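Local coordinates for protein putative mandelate racemase (Bordetella bronchiseptica, PDB 3OZY) that is of unknown function but belongs to the enolase superfamily, binds magnesium and probably acts on acid-sugar carboxylates, at residues Y56-I69 / L97-V110. Sequence-based numbering, arbitrary orientation.
Sequences YDLAVLKRAIEDVI and LGHRSVGIAAMSGV
The ring of Y56 meets V102 and A105 obliquely. V102 CG2 lies by CB, CG and CD1, at the root of the ring, while A105 CB lies by CE2, CZ and OH, 3.4 Å from Y56 CE2. CG of Y56 is anti to its carbonyl carbon (chi1 -56°), which sets the ring across the start of helix 102-122, its CG-to-OH line nearly at right angles to the helix direction. Its hydroxyl is hydrogen-bonded to Y257 OH. The contact is a helix-helix crossing in the N-terminal domain of the mandelate racemase / muconate lactonizing enzyme family. Beside the contact, not in it, R100 folds against H99: R100 CG lies over the centre of one ring face, and H99 CE1 lies above one guanidinium face toward its rim.

Helix 58-69 and helix 102-110 cross at -65°, with axes 9.3 Å apart. Packing is knobs-into-holes in both directions. A106 fits among L61, A64, I65 and I69, with its CB 3.7 Å from I65 CG1. I69 in turn fits among G103, A106, M107 and V110. No hydrogen bond links the segments, and every touching residue is buried. L61 and I65 also pack on strand 32-42, so helix 58-69 lies between the antiparallel sheet and helix 102-122.

V102 CG2 also touches L61 CD2, at 3.7 Å. L97 CD1 comes up to A64 CB at 4.0 Å and meets V68 CG1 tip to tip. At the far end V110 CG2 lies 3.8 Å from I65 CG2.

Both helix starts are capped. D57 OD2 accepts from V60 N through its anti lone pair; S101 OG takes weak bonds from G103 N and I104 N. D57 OD1 also pairs with R63 of the second subunit. I69 CD1 comes within 3.5 Å of M107 N.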
ATOM      1  N   TYR A  56      -6.600  -9.414   6.270  1.00  7.97           N
ATOM      2  CA  TYR A  56      -5.880  -8.233   6.730  1.00  8.09           C
ATOM      3  C   TYR A  56      -6.139  -8.188   8.229  1.00  7.91           C
ATOM      4  O   TYR A  56      -7.263  -8.472   8.670  1.00  8.52           O
ATOM      5  CB  TYR A  56      -6.464  -6.946   6.144  1.00  8.25           C
ATOM      6  CG  TYR A  56      -6.551  -6.826   4.639  1.00  7.34           C
ATOM      7  CD1 TYR A  56      -5.420  -6.586   3.870  1.00  7.55           C
ATOM      8  CD2 TYR A  56      -7.780  -6.860   4.002  1.00  7.02           C
ATOM      9  CE1 TYR A  56      -5.506  -6.433   2.488  1.00  7.63           C
ATOM     10  CE2 TYR A  56      -7.881  -6.712   2.635  1.00  8.11           C
ATOM     11  CZ  TYR A  56      -6.741  -6.485   1.880  1.00  6.45           C
ATOM     12  OH  TYR A  56      -6.844  -6.327   0.507  1.00  7.45           O
ATOM     13  N   ASP A  57      -5.133  -7.799   9.009  1.00  7.46           N
ATOM     14  CA  ASP A  57      -5.299  -7.740  10.462  1.00  8.25           C
ATOM     15  C   ASP A  57      -6.554  -6.964  10.857  1.00  7.74           C
ATOM     16  O   ASP A  57      -6.773  -5.841  10.397  1.00  8.27           O
ATOM     17  CB  ASP A  57      -4.082  -7.102  11.118  1.00  8.23           C
ATOM     18  CG  ASP A  57      -4.178  -7.120  12.622  1.00  8.84           C
ATOM     19  OD1 ASP A  57      -3.843  -8.163  13.221  1.00 10.23           O
ATOM     20  OD2 ASP A  57      -4.618  -6.101  13.204  1.00  8.85           O
ATOM     21  N   LEU A  58      -7.370  -7.555  11.726  1.00  8.63           N
ATOM     22  CA  LEU A  58      -8.667  -6.968  12.042  1.00  7.67           C
ATOM     23  C   LEU A  58      -8.549  -5.671  12.837  1.00  7.71           C
ATOM     24  O   LEU A  58      -9.372  -4.777  12.653  1.00  8.41           O
ATOM     25  CB  LEU A  58      -9.570  -7.958  12.782  1.00  7.20           C
ATOM     26  CG  LEU A  58      -9.994  -9.203  12.008  1.00  8.35           C
ATOM     27  CD1 LEU A  58     -11.034  -9.968  12.827  1.00  9.47           C
ATOM     28  CD2 LEU A  58     -10.554  -8.859  10.632  1.00 12.21           C
ATOM     29  N   ALA A  59      -7.553  -5.572  13.718  1.00  8.17           N
ATOM     30  CA  ALA A  59      -7.359  -4.338  14.485  1.00  7.41           C
ATOM     31  C   ALA A  59      -6.890  -3.204  13.574  1.00  8.07           C
ATOM     32  O   ALA A  59      -7.348  -2.065  13.708  1.00  9.13           O
ATOM     33  CB  ALA A  59      -6.388  -4.555  15.628  1.00 10.68           C
ATOM     34  N   VAL A  60      -5.988  -3.507  12.640  1.00  7.82           N
ATOM     35  CA  VAL A  60      -5.571  -2.507  11.656  1.00  8.01           C
ATOM     36  C   VAL A  60      -6.777  -2.000  10.862  1.00  7.77           C
ATOM     37  O   VAL A  60      -6.979  -0.792  10.731  1.00  8.89           O
ATOM     38  CB  VAL A  60      -4.499  -3.065  10.702  1.00  8.81           C
ATOM     39  CG1 VAL A  60      -4.269  -2.120   9.526  1.00  8.91           C
ATOM     40  CG2 VAL A  60      -3.202  -3.307  11.451  1.00  9.57           C
ATOM     41  N   LEU A  61      -7.597  -2.914  10.353  1.00  7.32           N
ATOM     42  CA  LEU A  61      -8.789  -2.522   9.617  1.00  8.33           C
ATOM     43  C   LEU A  61      -9.754  -1.692  10.458  1.00  9.07           C
ATOM     44  O   LEU A  61     -10.273  -0.668   9.999  1.00  8.92           O
ATOM     45  CB  LEU A  61      -9.512  -3.755   9.084  1.00  8.02           C
ATOM     46  CG  LEU A  61      -8.926  -4.438   7.843  1.00  7.94           C
ATOM     47  CD1 LEU A  61      -9.633  -5.758   7.596  1.00  9.46           C
ATOM     48  CD2 LEU A  61      -9.036  -3.551   6.606  1.00  8.65           C
ATOM     49  N   LYS A  62     -10.028  -2.155  11.672  1.00  8.59           N
ATOM     50  CA  LYS A  62     -10.974  -1.460  12.539  1.00  9.23           C
ATOM     51  C   LYS A  62     -10.529  -0.028  12.814  1.00  8.08           C
ATOM     52  O   LYS A  62     -11.327   0.912  12.731  1.00  8.69           O
ATOM     53  CB  LYS A  62     -11.160  -2.227  13.849  1.00  8.69           C
ATOM     54  CG  LYS A  62     -12.127  -1.570  14.824  1.00  8.78           C
ATOM     55  CD  LYS A  62     -12.263  -2.438  16.078  1.00 12.03           C
ATOM     56  CE  LYS A  62     -13.260  -1.871  17.082  1.00 13.86           C
ATOM     57  NZ  LYS A  62     -14.670  -1.943  16.607  1.00 13.35           N
ATOM     58  N   ARG A  63      -9.255   0.132  13.147  1.00  7.97           N
ATOM     59  CA  ARG A  63      -8.697   1.456  13.405  1.00  7.42           C
ATOM     60  C   ARG A  63      -8.766   2.340  12.161  1.00  9.19           C
ATOM     61  O   ARG A  63      -9.178   3.499  12.235  1.00  9.42           O
ATOM     62  CB  ARG A  63      -7.250   1.333  13.885  1.00  8.56           C
ATOM     63  CG  ARG A  63      -6.528   2.653  14.100  1.00  7.34           C
ATOM     64  CD  ARG A  63      -7.070   3.445  15.286  1.00  8.62           C
ATOM     65  NE  ARG A  63      -6.445   4.767  15.274  1.00  9.03           N
ATOM     66  CZ  ARG A  63      -6.710   5.748  16.133  1.00 10.36           C
ATOM     67  NH1 ARG A  63      -7.593   5.575  17.109  1.00 11.51           N
ATOM     68  NH2 ARG A  63      -6.085   6.910  16.004  1.00 10.58           N
ATOM     69  N   ALA A  64      -8.357   1.808  11.012  1.00  7.78           N
ATOM     70  CA  ALA A  64      -8.397   2.599   9.788  1.00  8.96           C
ATOM     71  C   ALA A  64      -9.816   3.047   9.462  1.00  8.91           C
ATOM     72  O   ALA A  64     -10.044   4.185   9.056  1.00  9.63           O
ATOM     73  CB  ALA A  64      -7.818   1.804   8.632  1.00  9.11           C
ATOM     74  N   ILE A  65     -10.776   2.147   9.628  1.00  8.28           N
ATOM     75  CA  ILE A  65     -12.153   2.444   9.278  1.00  8.50           C
ATOM     76  C   ILE A  65     -12.800   3.432  10.258  1.00 10.01           C
ATOM     77  O   ILE A  65     -13.378   4.442   9.845  1.00  9.32           O
ATOM     78  CB  ILE A  65     -12.976   1.149   9.157  1.00  8.68           C
ATOM     79  CG1 ILE A  65     -12.503   0.364   7.926  1.00  8.94           C
ATOM     80  CG2 ILE A  65     -14.473   1.468   9.065  1.00  9.77           C
ATOM     81  CD1 ILE A  65     -12.997  -1.081   7.877  1.00  9.73           C
ATOM     82  N   GLU A  66     -12.680   3.162  11.551  1.00 10.51           N
ATOM     83  CA  GLU A  66     -13.356   3.997  12.543  1.00  9.84           C
ATOM     84  C   GLU A  66     -12.670   5.342  12.796  1.00 10.28           C
ATOM     85  O   GLU A  66     -13.345   6.354  13.018  1.00 10.83           O
ATOM     86  CB  GLU A  66     -13.510   3.230  13.866  1.00  8.93           C
ATOM     87  CG  GLU A  66     -14.416   2.013  13.738  1.00 10.05           C
ATOM     88  CD  GLU A  66     -14.667   1.280  15.045  1.00 13.55           C
ATOM     89  OE1 GLU A  66     -14.038   1.623  16.070  1.00 14.21           O
ATOM     90  OE2 GLU A  66     -15.501   0.351  15.036  1.00 11.17           O
ATOM     91  N   ASP A  67     -11.344   5.365  12.735  1.00  9.41           N
ATOM     92  CA  ASP A  67     -10.588   6.499  13.270  1.00 10.34           C
ATOM     93  C   ASP A  67      -9.746   7.259  12.246  1.00 11.13           C
ATOM     94  O   ASP A  67      -9.224   8.339  12.550  1.00 11.38           O
ATOM     95  CB  ASP A  67      -9.707   6.022  14.428  1.00 11.26           C
ATOM     96  CG  ASP A  67     -10.509   5.370  15.530  1.00 14.91           C
ATOM     97  OD1 ASP A  67     -11.387   6.045  16.107  1.00 20.58           O
ATOM     98  OD2 ASP A  67     -10.276   4.177  15.808  1.00 15.50           O
ATOM     99  N   VAL A  68      -9.593   6.707  11.046  1.00  9.40           N
ATOM    100  CA  VAL A  68      -8.907   7.420   9.974  1.00  9.38           C
ATOM    101  C   VAL A  68      -9.924   7.827   8.914  1.00 10.10           C
ATOM    102  O   VAL A  68     -10.078   9.009   8.615  1.00 10.41           O
ATOM    103  CB  VAL A  68      -7.753   6.593   9.366  1.00  9.99           C
ATOM    104  CG1 VAL A  68      -7.053   7.385   8.264  1.00  9.54           C
ATOM    105  CG2 VAL A  68      -6.745   6.215  10.444  1.00 10.90           C
ATOM    106  N   ILE A  69     -10.654   6.862   8.371  1.00  8.99           N
ATOM    107  CA  ILE A  69     -11.671   7.154   7.378  1.00  8.93           C
ATOM    108  C   ILE A  69     -12.927   7.768   8.012  1.00 10.52           C
ATOM    109  O   ILE A  69     -13.442   8.779   7.527  1.00 10.86           O
ATOM    110  CB  ILE A  69     -12.036   5.880   6.594  1.00  9.44           C
ATOM    111  CG1 ILE A  69     -10.812   5.381   5.820  1.00  8.91           C
ATOM    112  CG2 ILE A  69     -13.230   6.138   5.686  1.00  9.88           C
ATOM    113  CD1 ILE A  69     -10.945   3.934   5.318  1.00 11.49           C
ATOM    114  N   LEU A  97      -1.923   6.165   4.672  1.00  7.61           N
ATOM    115  CA  LEU A  97      -1.935   4.706   4.794  1.00  7.70           C
ATOM    116  C   LEU A  97      -1.222   4.013   3.637  1.00  6.57           C
ATOM    117  O   LEU A  97      -1.014   2.803   3.688  1.00  7.38           O
ATOM    118  CB  LEU A  97      -3.358   4.157   4.953  1.00  8.06           C
ATOM    119  CG  LEU A  97      -4.022   4.485   6.294  1.00  6.89           C
ATOM    120  CD1 LEU A  97      -5.495   4.079   6.291  1.00  9.07           C
ATOM    121  CD2 LEU A  97      -3.282   3.836   7.462  1.00  7.94           C
ATOM    122  N   GLY A  98      -0.820   4.780   2.619  1.00  6.99           N
ATOM    123  CA  GLY A  98      -0.118   4.249   1.457  1.00  6.19           C
ATOM    124  C   GLY A  98      -1.041   4.021   0.279  1.00  6.25           C
ATOM    125  O   GLY A  98      -2.179   3.578   0.443  1.00  7.22           O
ATOM    126  N   HIS A  99      -0.557   4.322  -0.919  1.00  6.45           N
ATOM    127  CA  HIS A  99      -1.436   4.338  -2.080  1.00  6.41           C
ATOM    128  C   HIS A  99      -1.929   2.954  -2.556  1.00  6.83           C
ATOM    129  O   HIS A  99      -2.939   2.896  -3.252  1.00  6.82           O
ATOM    130  CB  HIS A  99      -0.809   5.141  -3.231  1.00  6.44           C
ATOM    131  CG  HIS A  99       0.400   4.507  -3.852  1.00  5.40           C
ATOM    132  ND1 HIS A  99       0.640   4.556  -5.209  1.00  6.57           N
ATOM    133  CD2 HIS A  99       1.440   3.825  -3.313  1.00  6.66           C
ATOM    134  CE1 HIS A  99       1.773   3.930  -5.479  1.00  6.56           C
ATOM    135  NE2 HIS A  99       2.276   3.472  -4.345  1.00  7.26           N
ATOM    136  N   ARG A 100      -1.237   1.866  -2.189  1.00  5.99           N
ATOM    137  CA  ARG A 100      -1.665   0.505  -2.573  1.00  5.44           C
ATOM    138  C   ARG A 100      -1.630  -0.371  -1.328  1.00  6.87           C
ATOM    139  O   ARG A 100      -0.686  -1.134  -1.105  1.00  7.38           O
ATOM    140  CB  ARG A 100      -0.777  -0.066  -3.686  1.00  6.65           C
ATOM    141  CG  ARG A 100      -0.484   0.917  -4.840  1.00  7.05           C
ATOM    142  CD  ARG A 100      -1.720   1.203  -5.718  1.00  6.94           C
ATOM    143  NE  ARG A 100      -1.388   2.219  -6.724  1.00  7.02           N
ATOM    144  CZ  ARG A 100      -0.699   1.984  -7.835  1.00  7.69           C
ATOM    145  NH1 ARG A 100      -0.310   0.752  -8.129  1.00  7.97           N
ATOM    146  NH2 ARG A 100      -0.410   2.985  -8.669  1.00  8.46           N
ATOM    147  N   SER A 101      -2.672  -0.258  -0.512  1.00  7.47           N
ATOM    148  CA  SER A 101      -2.543  -0.644   0.880  1.00  6.90           C
ATOM    149  C   SER A 101      -3.817  -1.198   1.485  1.00  7.42           C
ATOM    150  O   SER A 101      -4.905  -1.106   0.914  1.00  6.51           O
ATOM    151  CB  SER A 101      -2.166   0.597   1.690  1.00  6.57           C
ATOM    152  OG  SER A 101      -3.279   1.486   1.747  1.00  6.91           O
ATOM    153  N   VAL A 102      -3.662  -1.739   2.691  1.00  6.85           N
ATOM    154  CA  VAL A 102      -4.787  -2.082   3.548  1.00  7.45           C
ATOM    155  C   VAL A 102      -5.747  -0.893   3.748  1.00  6.97           C
ATOM    156  O   VAL A 102      -6.937  -1.095   3.993  1.00  7.59           O
ATOM    157  CB  VAL A 102      -4.286  -2.638   4.909  1.00  7.06           C
ATOM    158  CG1 VAL A 102      -3.483  -1.586   5.672  1.00  8.17           C
ATOM    159  CG2 VAL A 102      -5.432  -3.184   5.742  1.00  8.31           C
ATOM    160  N   GLY A 103      -5.245   0.340   3.648  1.00  6.57           N
ATOM    161  CA  GLY A 103      -6.122   1.497   3.729  1.00  7.10           C
ATOM    162  C   GLY A 103      -7.091   1.574   2.556  1.00  7.25           C
ATOM    163  O   GLY A 103      -8.227   2.033   2.701  1.00  6.96           O
ATOM    164  N   ILE A 104      -6.640   1.136   1.386  1.00  7.25           N
ATOM    165  CA  ILE A 104      -7.518   1.073   0.218  1.00  7.26           C
ATOM    166  C   ILE A 104      -8.596  -0.007   0.405  1.00  6.78           C
ATOM    167  O   ILE A 104      -9.755   0.204   0.043  1.00  6.95           O
ATOM    168  CB  ILE A 104      -6.710   0.841  -1.087  1.00  6.89           C
ATOM    169  CG1 ILE A 104      -5.631   1.928  -1.271  1.00  7.22           C
ATOM    170  CG2 ILE A 104      -7.647   0.763  -2.292  1.00  7.27           C
ATOM    171  CD1 ILE A 104      -6.191   3.331  -1.589  1.00  8.77           C
ATOM    172  N   ALA A 105      -8.215  -1.145   0.989  1.00  6.61           N
ATOM    173  CA  ALA A 105      -9.204  -2.164   1.334  1.00  6.72           C
ATOM    174  C   ALA A 105     -10.211  -1.606   2.346  1.00  5.94           C
ATOM    175  O   ALA A 105     -11.418  -1.772   2.188  1.00  6.59           O
ATOM    176  CB  ALA A 105      -8.522  -3.427   1.867  1.00  7.20           C
ATOM    177  N   ALA A 106      -9.715  -0.914   3.366  1.00  6.70           N
ATOM    178  CA  ALA A 106     -10.596  -0.261   4.339  1.00  8.89           C
ATOM    179  C   ALA A 106     -11.600   0.687   3.664  1.00  7.45           C
ATOM    180  O   ALA A 106     -12.801   0.645   3.947  1.00  8.86           O
ATOM    181  CB  ALA A 106      -9.764   0.480   5.403  1.00  8.70           C
ATOM    182  N   MET A 107     -11.107   1.523   2.752  1.00  7.12           N
ATOM    183  CA  MET A 107     -11.975   2.431   1.991  1.00  8.93           C
ATOM    184  C   MET A 107     -13.031   1.650   1.239  1.00  7.47           C
ATOM    185  O   MET A 107     -14.167   2.109   1.060  1.00  8.02           O
ATOM    186  CB  MET A 107     -11.179   3.205   0.932  1.00 10.86           C
ATOM    187  CG  MET A 107     -10.362   4.359   1.422  1.00 10.83           C
ATOM    188  SD  MET A 107      -9.731   5.276   0.004  1.00 10.65           S
ATOM    189  CE  MET A 107     -11.239   5.981  -0.674  1.00 10.63           C
ATOM    190  N   SER A 108     -12.623   0.494   0.724  1.00  7.02           N
ATOM    191  CA  SER A 108     -13.507  -0.339  -0.073  1.00  7.00           C
ATOM    192  C   SER A 108     -14.702  -0.829   0.729  1.00  6.85           C
ATOM    193  O   SER A 108     -15.826  -0.833   0.238  1.00  7.62           O
ATOM    194  CB  SER A 108     -12.754  -1.552  -0.614  1.00  7.92           C
ATOM    195  OG  SER A 108     -11.632  -1.174  -1.391  1.00  7.29           O
ATOM    196  N   GLY A 109     -14.444  -1.251   1.962  1.00  6.92           N
ATOM    197  CA  GLY A 109     -15.501  -1.714   2.852  1.00  7.44           C
ATOM    198  C   GLY A 109     -16.506  -0.609   3.145  1.00  6.96           C
ATOM    199  O   GLY A 109     -17.723  -0.831   3.145  1.00  7.37           O
ATOM    200  N   VAL A 110     -15.987   0.598   3.370  1.00  7.64           N
ATOM    201  CA  VAL A 110     -16.834   1.758   3.631  1.00  8.09           C
ATOM    202  C   VAL A 110     -17.624   2.155   2.382  1.00  8.05           C
ATOM    203  O   VAL A 110     -18.825   2.444   2.451  1.00  8.09           O
ATOM    204  CB  VAL A 110     -15.985   2.933   4.143  1.00  8.14           C
ATOM    205  CG1 VAL A 110     -16.799   4.238   4.180  1.00 10.63           C
ATOM    206  CG2 VAL A 110     -15.392   2.592   5.518  1.00 10.25           C
TER